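Local structure of TqaA (5EJD) at residues A[70-75]-A[159-164]. The protein is a fungal nonribosomal peptide synthetase whose C-terminal condensation-like domain, the part in this chain, binds 4'-phosphopantetheine and probably closes the assembled peptide into a ring. Sequence-based numbering, arbitrary orientation.
Sequences LNMDRL and EHVVLT
The first turn of helix 72-85, with Leu70 just ahead of it, packs on strand 160-168, in the central part of a mixed sheet of the condensation domain, and Leu70, Met72 and Leu75 meet the strand around Val161. The branched valine suits a strand and gives them two methyls to rest on. With CG2 anti to the carbonyl carbon and CG1 anti to the backbone N (chi1 156°), it turns CG2 to Leu70 and Met72, and CG1 to Leu75. Val161 CG2 meets Leu70 CD2 at 3.6 Å, the two side chains running aslant of one another, and Met72 SD at 3.9 Å. In the flexible methionine the bend at chi2 (-79°) carries the sulfur to the valine, although its CB does not face the strand. Val161 CG1 lies more loosely, 4.5 Å from Leu75 CD1. The other branch of that leucine, Leu75 CD2, reaches Leu163 CD2 at 4.4 Å, two residues along the same face of the strand. Phe184 of helix 177-188 packs against both Leu75 and Leu163.

Asn71 is the N-cap: its OD1 accepts from Arg74 N (3.1 Å, 161° at the hydrogen), with the donor well above the carbonyl plane, a role that a short amide side chain fills easily. No hydrogen bond crosses between the segments, so the join is purely apolar, as is typical of helix-on-sheet packing in the alpha/beta sandwich of the chloramphenicol acetyltransferase-like fold.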
ATOM      1  N   LEU A  70     -12.289 -21.692  22.111  1.00 47.21           N
ATOM      2  CA  LEU A  70     -11.344 -21.677  21.020  1.00 45.01           C
ATOM      3  C   LEU A  70     -11.125 -23.067  20.481  1.00 42.81           C
ATOM      4  O   LEU A  70     -10.956 -23.990  21.235  1.00 44.76           O
ATOM      5  CB  LEU A  70     -10.024 -21.096  21.497  1.00 49.79           C
ATOM      6  CG  LEU A  70      -8.914 -21.134  20.465  1.00 57.64           C
ATOM      7  CD1 LEU A  70      -9.273 -20.301  19.240  1.00 58.25           C
ATOM      8  CD2 LEU A  70      -7.647 -20.624  21.111  1.00 61.71           C
ATOM      9  N   ASN A  71     -11.100 -23.202  19.162  1.00 39.78           N
ATOM     10  CA  ASN A  71     -10.931 -24.482  18.533  1.00 36.66           C
ATOM     11  C   ASN A  71      -9.646 -24.562  17.708  1.00 35.73           C
ATOM     12  O   ASN A  71      -9.542 -24.000  16.629  1.00 35.47           O
ATOM     13  CB  ASN A  71     -12.127 -24.728  17.653  1.00 36.75           C
ATOM     14  CG  ASN A  71     -12.088 -26.075  17.016  1.00 34.79           C
ATOM     15  OD1 ASN A  71     -11.032 -26.612  16.715  1.00 41.63           O
ATOM     16  ND2 ASN A  71     -13.236 -26.594  16.732  1.00 37.86           N
ATOM     17  N   MET A  72      -8.686 -25.307  18.211  1.00 38.59           N
ATOM     18  CA  MET A  72      -7.344 -25.315  17.680  1.00 38.49           C
ATOM     19  C   MET A  72      -7.253 -25.958  16.325  1.00 35.25           C
ATOM     20  O   MET A  72      -6.492 -25.526  15.488  1.00 39.21           O
ATOM     21  CB  MET A  72      -6.414 -26.014  18.670  1.00 43.98           C
ATOM     22  CG  MET A  72      -6.312 -25.301  20.028  1.00 48.09           C
ATOM     23  SD  MET A  72      -5.217 -23.884  19.990  1.00 55.13           S
ATOM     24  CE  MET A  72      -3.624 -24.698  19.994  1.00 54.94           C
ATOM     25  N   ASP A  73      -8.018 -26.998  16.105  1.00 37.30           N
ATOM     26  CA  ASP A  73      -8.047 -27.661  14.801  1.00 39.53           C
ATOM     27  C   ASP A  73      -8.566 -26.732  13.730  1.00 39.26           C
ATOM     28  O   ASP A  73      -8.089 -26.741  12.613  1.00 36.58           O
ATOM     29  CB  ASP A  73      -8.940 -28.925  14.834  1.00 47.40           C
ATOM     30  CG  ASP A  73      -8.232 -30.139  15.436  1.00 54.23           C
ATOM     31  OD1 ASP A  73      -6.983 -30.162  15.446  1.00 58.47           O
ATOM     32  OD2 ASP A  73      -8.930 -31.076  15.892  1.00 65.42           O
ATOM     33  N   ARG A  74      -9.576 -25.951  14.081  1.00 37.29           N
ATOM     34  CA  ARG A  74     -10.183 -25.050  13.159  1.00 34.98           C
ATOM     35  C   ARG A  74      -9.253 -23.859  12.851  1.00 34.68           C
ATOM     36  O   ARG A  74      -9.247 -23.373  11.727  1.00 35.04           O
ATOM     37  CB  ARG A  74     -11.501 -24.566  13.746  1.00 38.23           C
ATOM     38  CG  ARG A  74     -12.286 -23.721  12.790  1.00 41.04           C
ATOM     39  CD  ARG A  74     -13.449 -24.436  12.033  1.00 41.90           C
ATOM     40  NE  ARG A  74     -13.393 -23.748  10.767  1.00 46.67           N
ATOM     41  CZ  ARG A  74     -12.793 -24.150   9.657  1.00 49.94           C
ATOM     42  NH1 ARG A  74     -12.261 -25.361   9.532  1.00 46.50           N
ATOM     43  NH2 ARG A  74     -12.775 -23.304   8.625  1.00 57.61           N
ATOM     44  N   LEU A  75      -8.453 -23.418  13.817  1.00 30.72           N
ATOM     45  CA  LEU A  75      -7.418 -22.447  13.536  1.00 31.01           C
ATOM     46  C   LEU A  75      -6.425 -22.979  12.525  1.00 34.13           C
ATOM     47  O   LEU A  75      -6.070 -22.271  11.591  1.00 34.39           O
ATOM     48  CB  LEU A  75      -6.630 -22.059  14.779  1.00 29.71           C
ATOM     49  CG  LEU A  75      -7.189 -20.968  15.648  1.00 30.54           C
ATOM     50  CD1 LEU A  75      -6.275 -20.716  16.815  1.00 33.44           C
ATOM     51  CD2 LEU A  75      -7.389 -19.672  14.893  1.00 31.12           C
ATOM     52  N   GLU A 159      -6.719 -21.872  26.380  1.00 49.78           N
ATOM     53  CA  GLU A 159      -7.644 -20.776  26.590  1.00 48.90           C
ATOM     54  C   GLU A 159      -6.952 -19.427  26.454  1.00 44.04           C
ATOM     55  O   GLU A 159      -7.569 -18.379  26.613  1.00 46.67           O
ATOM     56  CB  GLU A 159      -8.258 -20.872  27.988  1.00 53.20           C
ATOM     57  CG  GLU A 159      -9.082 -22.129  28.207  1.00 65.04           C
ATOM     58  CD  GLU A 159      -9.884 -22.130  29.520  1.00 72.47           C
ATOM     59  OE1 GLU A 159      -9.785 -21.165  30.330  1.00 67.99           O
ATOM     60  OE2 GLU A 159     -10.632 -23.119  29.734  1.00 74.36           O
ATOM     61  N   HIS A 160      -5.660 -19.463  26.199  1.00 36.96           N
ATOM     62  CA  HIS A 160      -4.876 -18.280  25.956  1.00 36.57           C
ATOM     63  C   HIS A 160      -3.853 -18.710  24.888  1.00 38.68           C
ATOM     64  O   HIS A 160      -2.946 -19.513  25.140  1.00 37.62           O
ATOM     65  CB  HIS A 160      -4.161 -17.837  27.215  1.00 32.82           C
ATOM     66  CG  HIS A 160      -3.330 -16.614  27.031  1.00 32.48           C
ATOM     67  ND1 HIS A 160      -2.665 -15.997  28.061  1.00 33.61           N
ATOM     68  CD2 HIS A 160      -3.031 -15.899  25.920  1.00 34.09           C
ATOM     69  CE1 HIS A 160      -2.020 -14.937  27.604  1.00 32.05           C
ATOM     70  NE2 HIS A 160      -2.232 -14.852  26.307  1.00 32.76           N
ATOM     71  N   VAL A 161      -3.995 -18.156  23.698  1.00 38.64           N
ATOM     72  CA  VAL A 161      -3.226 -18.615  22.541  1.00 35.03           C
ATOM     73  C   VAL A 161      -2.746 -17.391  21.783  1.00 31.85           C
ATOM     74  O   VAL A 161      -3.424 -16.378  21.752  1.00 31.02           O
ATOM     75  CB  VAL A 161      -4.139 -19.437  21.699  1.00 34.41           C
ATOM     76  CG1 VAL A 161      -3.685 -19.468  20.272  1.00 39.66           C
ATOM     77  CG2 VAL A 161      -4.219 -20.830  22.262  1.00 36.53           C
ATOM     78  N   VAL A 162      -1.550 -17.444  21.229  1.00 30.11           N
ATOM     79  CA  VAL A 162      -1.142 -16.424  20.302  1.00 28.09           C
ATOM     80  C   VAL A 162      -0.969 -17.055  18.960  1.00 28.01           C
ATOM     81  O   VAL A 162      -0.227 -18.001  18.809  1.00 29.82           O
ATOM     82  CB  VAL A 162       0.136 -15.749  20.704  1.00 27.69           C
ATOM     83  CG1 VAL A 162       0.520 -14.740  19.636  1.00 28.62           C
ATOM     84  CG2 VAL A 162      -0.047 -15.021  22.030  1.00 26.27           C
ATOM     85  N   LEU A 163      -1.659 -16.490  17.973  1.00 31.03           N
ATOM     86  CA  LEU A 163      -1.503 -16.864  16.579  1.00 29.96           C
ATOM     87  C   LEU A 163      -0.678 -15.797  15.864  1.00 28.48           C
ATOM     88  O   LEU A 163      -0.998 -14.626  15.938  1.00 26.95           O
ATOM     89  CB  LEU A 163      -2.867 -16.975  15.905  1.00 31.87           C
ATOM     90  CG  LEU A 163      -2.848 -17.126  14.378  1.00 34.08           C
ATOM     91  CD1 LEU A 163      -2.471 -18.527  13.975  1.00 34.86           C
ATOM     92  CD2 LEU A 163      -4.212 -16.794  13.851  1.00 40.15           C
ATOM     93  N   THR A 164       0.262 -16.243  15.051  1.00 28.28           N
ATOM     94  CA  THR A 164       1.146 -15.367  14.341  1.00 28.79           C
ATOM     95  C   THR A 164       1.173 -15.684  12.850  1.00 30.03           C
ATOM     96  O   THR A 164       1.241 -16.832  12.447  1.00 28.04           O
ATOM     97  CB  THR A 164       2.502 -15.525  14.999  1.00 31.01           C
ATOM     98  OG1 THR A 164       2.541 -14.617  16.104  1.00 37.62           O
ATOM     99  CG2 THR A 164       3.620 -15.276  14.108  1.00 36.70           C
TER